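Local coordinates for protein photoreceptor-histidine kinase BphP (Stigmatella aurantiaca DW4/3-1, PDB 6BAF) that probably senses red and far-red light through a bound bilin chromophore and passes the signal on as a histidine kinase, at residues R158-R163 with G170-E175; S131-A136 with E144-E149. All blocks are in the same frame, centred on the assembly; numbering follows the deposited sequence.

Contact 1 (R158-R163 with G170-E175); sequences RAIIYR and GSVIAE. With BLR (3-[5-[(Z)-(4-ethenyl-3-methyl-5-oxidanylidene-pyrrol-2-ylidene)methyl]-2-[[5-[(Z)-(3-ethenyl-4-methyl-5-oxidanylidene-pyrrol-2-ylidene)methyl]-3-(3-hydroxy-3-oxopropyl)-4-methyl-1H-pyrrol-2-yl]methyl]-4-methyl-1H-pyrrol-3-yl]propanoic acid), chain B.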
# COMPACT_ATOMS: atom_id res chain seq x y z
N ARG A 158 -17.72 -16.38 1.34
CA ARG A 158 -16.78 -17.37 1.81
C ARG A 158 -15.40 -17.06 1.26
O ARG A 158 -15.27 -16.69 0.10
CB ARG A 158 -17.23 -18.80 1.39
CG ARG A 158 -16.27 -19.98 1.77
CD ARG A 158 -16.99 -21.42 1.60
NE ARG A 158 -17.74 -21.38 0.37
CZ ARG A 158 -18.99 -21.75 0.18
NH1 ARG A 158 -19.50 -21.58 -1.03
NH2 ARG A 158 -19.71 -22.31 1.15
N ALA A 159 -14.37 -17.25 2.08
CA ALA A 159 -12.99 -17.15 1.63
C ALA A 159 -12.25 -18.31 2.25
O ALA A 159 -12.35 -18.52 3.46
CB ALA A 159 -12.33 -15.81 2.04
N ILE A 160 -11.50 -19.06 1.44
CA ILE A 160 -10.74 -20.20 1.94
C ILE A 160 -9.30 -20.06 1.50
O ILE A 160 -8.98 -19.33 0.55
CB ILE A 160 -11.34 -21.54 1.46
CG1 ILE A 160 -11.25 -21.65 -0.09
CG2 ILE A 160 -12.80 -21.65 1.91
CD1 ILE A 160 -11.39 -23.13 -0.64
N ILE A 161 -8.42 -20.76 2.21
CA ILE A 161 -7.11 -21.13 1.69
C ILE A 161 -7.23 -22.55 1.13
O ILE A 161 -7.61 -23.48 1.85
CB ILE A 161 -6.01 -21.09 2.76
CG1 ILE A 161 -5.85 -19.69 3.40
CG2 ILE A 161 -4.72 -21.49 2.08
CD1 ILE A 161 -5.60 -18.59 2.40
N TYR A 162 -6.89 -22.72 -0.14
CA TYR A 162 -6.97 -24.00 -0.82
C TYR A 162 -5.54 -24.41 -1.11
O TYR A 162 -4.87 -23.78 -1.92
CB TYR A 162 -7.80 -23.85 -2.09
CG TYR A 162 -8.08 -25.15 -2.83
CD1 TYR A 162 -9.08 -26.03 -2.38
CD2 TYR A 162 -7.36 -25.50 -3.98
CE1 TYR A 162 -9.37 -27.22 -3.06
CE2 TYR A 162 -7.64 -26.70 -4.68
CZ TYR A 162 -8.65 -27.55 -4.21
OH TYR A 162 -8.94 -28.73 -4.87
N ARG A 163 -5.05 -25.44 -0.45
CA ARG A 163 -3.66 -25.81 -0.56
C ARG A 163 -3.51 -27.07 -1.41
O ARG A 163 -4.27 -28.02 -1.24
CB ARG A 163 -3.07 -26.05 0.83
CG ARG A 163 -1.60 -26.35 0.74
CD ARG A 163 -1.07 -26.77 2.10
NE ARG A 163 0.38 -26.94 1.99
CZ ARG A 163 1.19 -27.12 3.04
NH1 ARG A 163 0.68 -27.15 4.28
NH2 ARG A 163 2.50 -27.25 2.83
N GLY A 170 -6.29 -30.84 -3.83
CA GLY A 170 -6.39 -29.68 -2.97
C GLY A 170 -7.10 -29.99 -1.66
O GLY A 170 -7.90 -30.93 -1.59
N SER A 171 -6.81 -29.18 -0.62
CA SER A 171 -7.44 -29.25 0.68
C SER A 171 -7.85 -27.85 1.13
O SER A 171 -7.06 -26.91 1.00
CB SER A 171 -6.48 -29.79 1.72
OG SER A 171 -6.17 -31.12 1.40
N VAL A 172 -9.06 -27.74 1.69
CA VAL A 172 -9.53 -26.51 2.32
C VAL A 172 -8.96 -26.47 3.74
O VAL A 172 -9.51 -27.10 4.66
CB VAL A 172 -11.05 -26.42 2.33
CG1 VAL A 172 -11.48 -25.08 2.96
CG2 VAL A 172 -11.59 -26.57 0.90
N ILE A 173 -7.85 -25.76 3.92
CA ILE A 173 -7.18 -25.74 5.22
C ILE A 173 -7.56 -24.54 6.10
O ILE A 173 -7.21 -24.53 7.28
CB ILE A 173 -5.65 -25.79 5.04
CG1 ILE A 173 -5.14 -24.46 4.45
CG2 ILE A 173 -5.24 -27.00 4.21
CD1 ILE A 173 -3.57 -24.42 4.35
N ALA A 174 -8.25 -23.54 5.58
CA ALA A 174 -8.75 -22.45 6.42
C ALA A 174 -9.96 -21.84 5.74
O ALA A 174 -10.05 -21.81 4.51
CB ALA A 174 -7.70 -21.35 6.67
N GLU A 175 -10.90 -21.38 6.55
CA GLU A 175 -12.13 -20.84 5.99
C GLU A 175 -12.70 -19.74 6.87
O GLU A 175 -12.83 -19.93 8.08
CB GLU A 175 -13.16 -21.95 5.83
CG GLU A 175 -14.52 -21.51 5.36
CD GLU A 175 -15.41 -22.76 5.09
OE1 GLU A 175 -15.46 -23.66 5.98
OE2 GLU A 175 -16.02 -22.87 4.00
CHA BLR B . -10.81 -23.14 -12.37
NA BLR B . -11.65 -24.36 -10.32
C1A BLR B . -11.10 -23.29 -10.90
C2A BLR B . -10.83 -22.30 -9.94
C3A BLR B . -11.19 -22.80 -8.74
C4A BLR B . -11.72 -24.07 -8.99
CMA BLR B . -11.04 -22.05 -7.38
CAA BLR B . -10.21 -20.94 -10.25
CBA BLR B . -11.24 -19.90 -10.75
CGA BLR B . -12.09 -19.33 -9.61
O1A BLR B . -11.48 -18.74 -8.68
O2A BLR B . -13.38 -19.45 -9.57
CHB BLR B . -12.26 -25.11 -8.03
NB BLR B . -13.60 -23.66 -6.46
C1B BLR B . -12.81 -24.89 -6.87
C2B BLR B . -12.83 -25.80 -5.71
C3B BLR B . -13.54 -25.23 -4.63
C4B BLR B . -14.04 -23.89 -5.02
CMB BLR B . -12.17 -27.18 -5.63
OB BLR B . -14.69 -23.13 -4.38
CAB BLR B . -13.69 -25.94 -3.27
CBB BLR B . -14.22 -25.35 -2.24
NC BLR B . -13.35 -27.99 -13.04
C1C BLR B . -14.00 -29.31 -12.66
C2C BLR B . -13.86 -30.19 -13.86
C3C BLR B . -13.17 -29.53 -14.91
C4C BLR B . -12.83 -28.15 -14.46
CMC BLR B . -14.38 -31.61 -13.89
OC BLR B . -14.54 -29.58 -11.64
CAC BLR B . -12.84 -30.13 -16.29
CBC BLR B . -12.20 -31.30 -16.42
CHD BLR B . -12.20 -27.25 -15.16
ND BLR B . -11.68 -25.42 -13.24
C1D BLR B . -11.70 -25.93 -14.63
C2D BLR B . -11.17 -24.95 -15.56
C3D BLR B . -10.75 -23.80 -14.76
C4D BLR B . -11.04 -24.05 -13.30
CMD BLR B . -11.04 -25.13 -17.08
CAD BLR B . -10.15 -22.52 -15.30
CBD BLR B . -11.25 -21.48 -15.43
CGD BLR B . -10.52 -20.35 -16.11
O1D BLR B . -9.54 -19.79 -15.51
O2D BLR B . -10.84 -20.05 -17.30

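Contact 2 (S131-A136 with E144-E149); sequences SRLRDA and EAVVQE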
# COMPACT_ATOMS: atom_id res chain seq x y z
N SER A 131 -0.28 -5.85 9.29
CA SER A 131 0.03 -6.07 10.69
C SER A 131 -0.76 -7.25 11.26
O SER A 131 -0.24 -8.00 12.10
CB SER A 131 -0.16 -4.77 11.48
OG SER A 131 -1.52 -4.45 11.60
N ARG A 132 -1.97 -7.52 10.76
CA ARG A 132 -2.65 -8.76 11.14
C ARG A 132 -1.91 -10.01 10.64
O ARG A 132 -1.81 -11.01 11.37
CB ARG A 132 -4.09 -8.73 10.65
CG ARG A 132 -4.93 -7.75 11.44
CD ARG A 132 -6.36 -7.74 10.95
NE ARG A 132 -7.11 -6.60 11.48
CZ ARG A 132 -7.57 -5.58 10.74
NH1 ARG A 132 -7.37 -5.55 9.44
NH2 ARG A 132 -8.24 -4.59 11.33
N LEU A 133 -1.36 -9.98 9.43
CA LEU A 133 -0.62 -11.14 8.96
C LEU A 133 0.65 -11.33 9.78
O LEU A 133 1.08 -12.46 10.03
CB LEU A 133 -0.27 -11.00 7.47
CG LEU A 133 -1.32 -11.52 6.44
CD1 LEU A 133 -2.73 -11.00 6.73
CD2 LEU A 133 -0.86 -11.17 4.99
N ARG A 134 1.29 -10.23 10.19
CA ARG A 134 2.52 -10.38 10.96
C ARG A 134 2.25 -10.90 12.37
O ARG A 134 3.09 -11.61 12.92
CB ARG A 134 3.29 -9.07 11.02
CG ARG A 134 3.79 -8.67 9.68
CD ARG A 134 4.57 -7.43 9.79
NE ARG A 134 5.79 -7.71 10.55
CZ ARG A 134 6.43 -6.79 11.24
NH1 ARG A 134 5.97 -5.54 11.27
NH2 ARG A 134 7.55 -7.11 11.88
N ASP A 135 1.06 -10.64 12.91
CA ASP A 135 0.68 -11.19 14.21
C ASP A 135 0.60 -12.71 14.23
O ASP A 135 0.66 -13.29 15.31
CB ASP A 135 -0.69 -10.65 14.67
CG ASP A 135 -0.62 -9.19 15.14
OD1 ASP A 135 0.52 -8.69 15.38
OD2 ASP A 135 -1.71 -8.55 15.27
N ALA A 136 0.44 -13.37 13.07
CA ALA A 136 0.33 -14.82 13.05
C ALA A 136 1.63 -15.47 13.48
O ALA A 136 2.71 -15.11 13.00
CB ALA A 136 -0.05 -15.33 11.65
N GLU A 144 -5.62 -18.32 8.64
CA GLU A 144 -6.87 -17.76 9.17
C GLU A 144 -6.87 -16.23 9.12
O GLU A 144 -7.92 -15.62 8.87
CB GLU A 144 -7.13 -18.26 10.60
CG GLU A 144 -8.53 -18.98 10.78
CD GLU A 144 -9.73 -18.00 10.88
OE1 GLU A 144 -9.51 -16.82 11.29
OE2 GLU A 144 -10.90 -18.41 10.53
N ALA A 145 -5.71 -15.61 9.33
CA ALA A 145 -5.64 -14.15 9.24
C ALA A 145 -5.98 -13.67 7.83
O ALA A 145 -6.78 -12.73 7.65
CB ALA A 145 -4.25 -13.67 9.69
N VAL A 146 -5.41 -14.33 6.81
CA VAL A 146 -5.60 -13.92 5.41
C VAL A 146 -7.06 -14.02 5.01
O VAL A 146 -7.64 -13.12 4.40
CB VAL A 146 -4.72 -14.79 4.49
CG1 VAL A 146 -5.14 -14.60 3.03
CG2 VAL A 146 -3.25 -14.48 4.71
N VAL A 147 -7.68 -15.12 5.37
CA VAL A 147 -9.04 -15.40 4.95
C VAL A 147 -10.03 -14.45 5.64
O VAL A 147 -10.94 -13.89 5.00
CB VAL A 147 -9.23 -16.91 5.24
CG1 VAL A 147 -10.12 -17.29 6.42
CG2 VAL A 147 -9.35 -17.73 3.98
N GLN A 148 -9.81 -14.15 6.93
CA GLN A 148 -10.62 -13.13 7.60
C GLN A 148 -10.39 -11.75 6.98
O GLN A 148 -11.33 -11.00 6.74
CB GLN A 148 -10.29 -13.07 9.10
CG GLN A 148 -10.68 -14.29 9.91
CD GLN A 148 -12.19 -14.37 10.22
OE1 GLN A 148 -13.03 -13.69 9.59
NE2 GLN A 148 -12.54 -15.24 11.18
N GLU A 149 -9.13 -11.41 6.69
CA GLU A 149 -8.85 -10.11 6.07
C GLU A 149 -9.48 -9.99 4.68
O GLU A 149 -10.15 -8.98 4.37
CB GLU A 149 -7.33 -9.93 6.00
CG GLU A 149 -6.90 -8.51 5.70
CD GLU A 149 -7.12 -7.58 6.91
OE1 GLU A 149 -7.19 -8.08 8.07
OE2 GLU A 149 -7.23 -6.35 6.69

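Contact 1 (R158-R163 with G170-E175)
Ile-160 to Arg-163 pair with Ser-171 to Glu-175 in an antiparallel beta hairpin of the GAF-domain sheet, interrupted by a beta bulge where Ile-173 and Ala-174 both lie opposite Ile-161. Of four backbone hydrogen bonds, the straightest runs from Arg-163 N to Ser-171 O (2.9 Å, 169° at the hydrogen), and at the bulge Ile-161 O takes Ile-173 N at 3.1 Å. The bulge buries Ala-174 N without a partner.

Branched apolar residues fill the face toward the bilin. Ile-160 CD1 lies 3.8 Å from Val-172 CG2, the side chains crossing at about a right angle, and meets the BLR vinyl carbon CBB. A chi1 of -174° carries the Tyr-162 ring against Gly-170 CA (3.3 Å from CZ), where any side chain would collide, with Ser-171 N over one face. Putting an alanine at Tyr-162 would probably open a gap beside Gly-170 and strip the BLR methyl CMB of its aromatic neighbour.

At the Arg-158 end, Glu-175 accepts from the Tyr-184 and Leu-185 amides and Arg-158 donates to Asp-182 O and Thr-274 OG1. Arg-158 NE and Glu-175 OE2, 4.3 Å apart, make no salt bridge; OE2 instead meets Arg-158 CD at 3.0 Å.

Contact 2 (S131-A136 with E144-E149)
The guanidinium of Arg-132 and the carboxylate of Glu-149 meet nearly coplanar, their planes 24° apart, in a salt bridge made through one nitrogen. Glu-149 OE2 sits at the guanidinium edge, in its plane, 2.9 Å from Arg-132 NH1. The same nitrogen hydrogen-bonds to Glu-149 OE1, also at 2.9 Å, through the syn lone pair of that oxygen, but here the acceptor stands 27° out of the guanidinium plane. Both oxygens thus grip a single NH1. The glutamate chain bends at chi2 (72°), which turns the carboxylate across the extended arginine chain; long, flexible residues suit this span between two helices.

Beneath the charged pair the packing is apolar. Val-146 CG2 lies 3.9 Å from Leu-133 CG and a little farther from both leucine methyls, so it faces the branch point of that side chain. Ala-145, whose small methyl lets the backbones come close, puts CB 4.0 Å from Arg-132 O. Val-296 and Met-297 of helix 284-300 adjoin the leucine and valine, while Arg-134 salt-bridges Glu-295 of the second subunit. The segments form an antiparallel helical hairpin, consistent with the helical bundle through which phytochrome GAF domains commonly dimerise.

How the contacts relate
Contact 2 joins helices 120-135 and 139-154, and contact 1 the two strands that follow in the chain; their centres lie about 14 Å apart. Helix 139-154 connects them: Val-146 and Val-147 rest on Ile-161, and Cys-143 touches Ile-161, Ile-173 and Ala-174. Contact 1 is thus largely buried, with a helix on one face and the bilin on the other, and depends mainly on backbone bonds with apolar packing. Contact 2 has no backbone bonds between its segments and reaches from the core to the surface: Leu-133 and Val-146 are buried, and its salt bridge joins an exposed Arg-132 to a buried Glu-149. It adjoins the subunit interface, whereas no other protein chain touches contact 1.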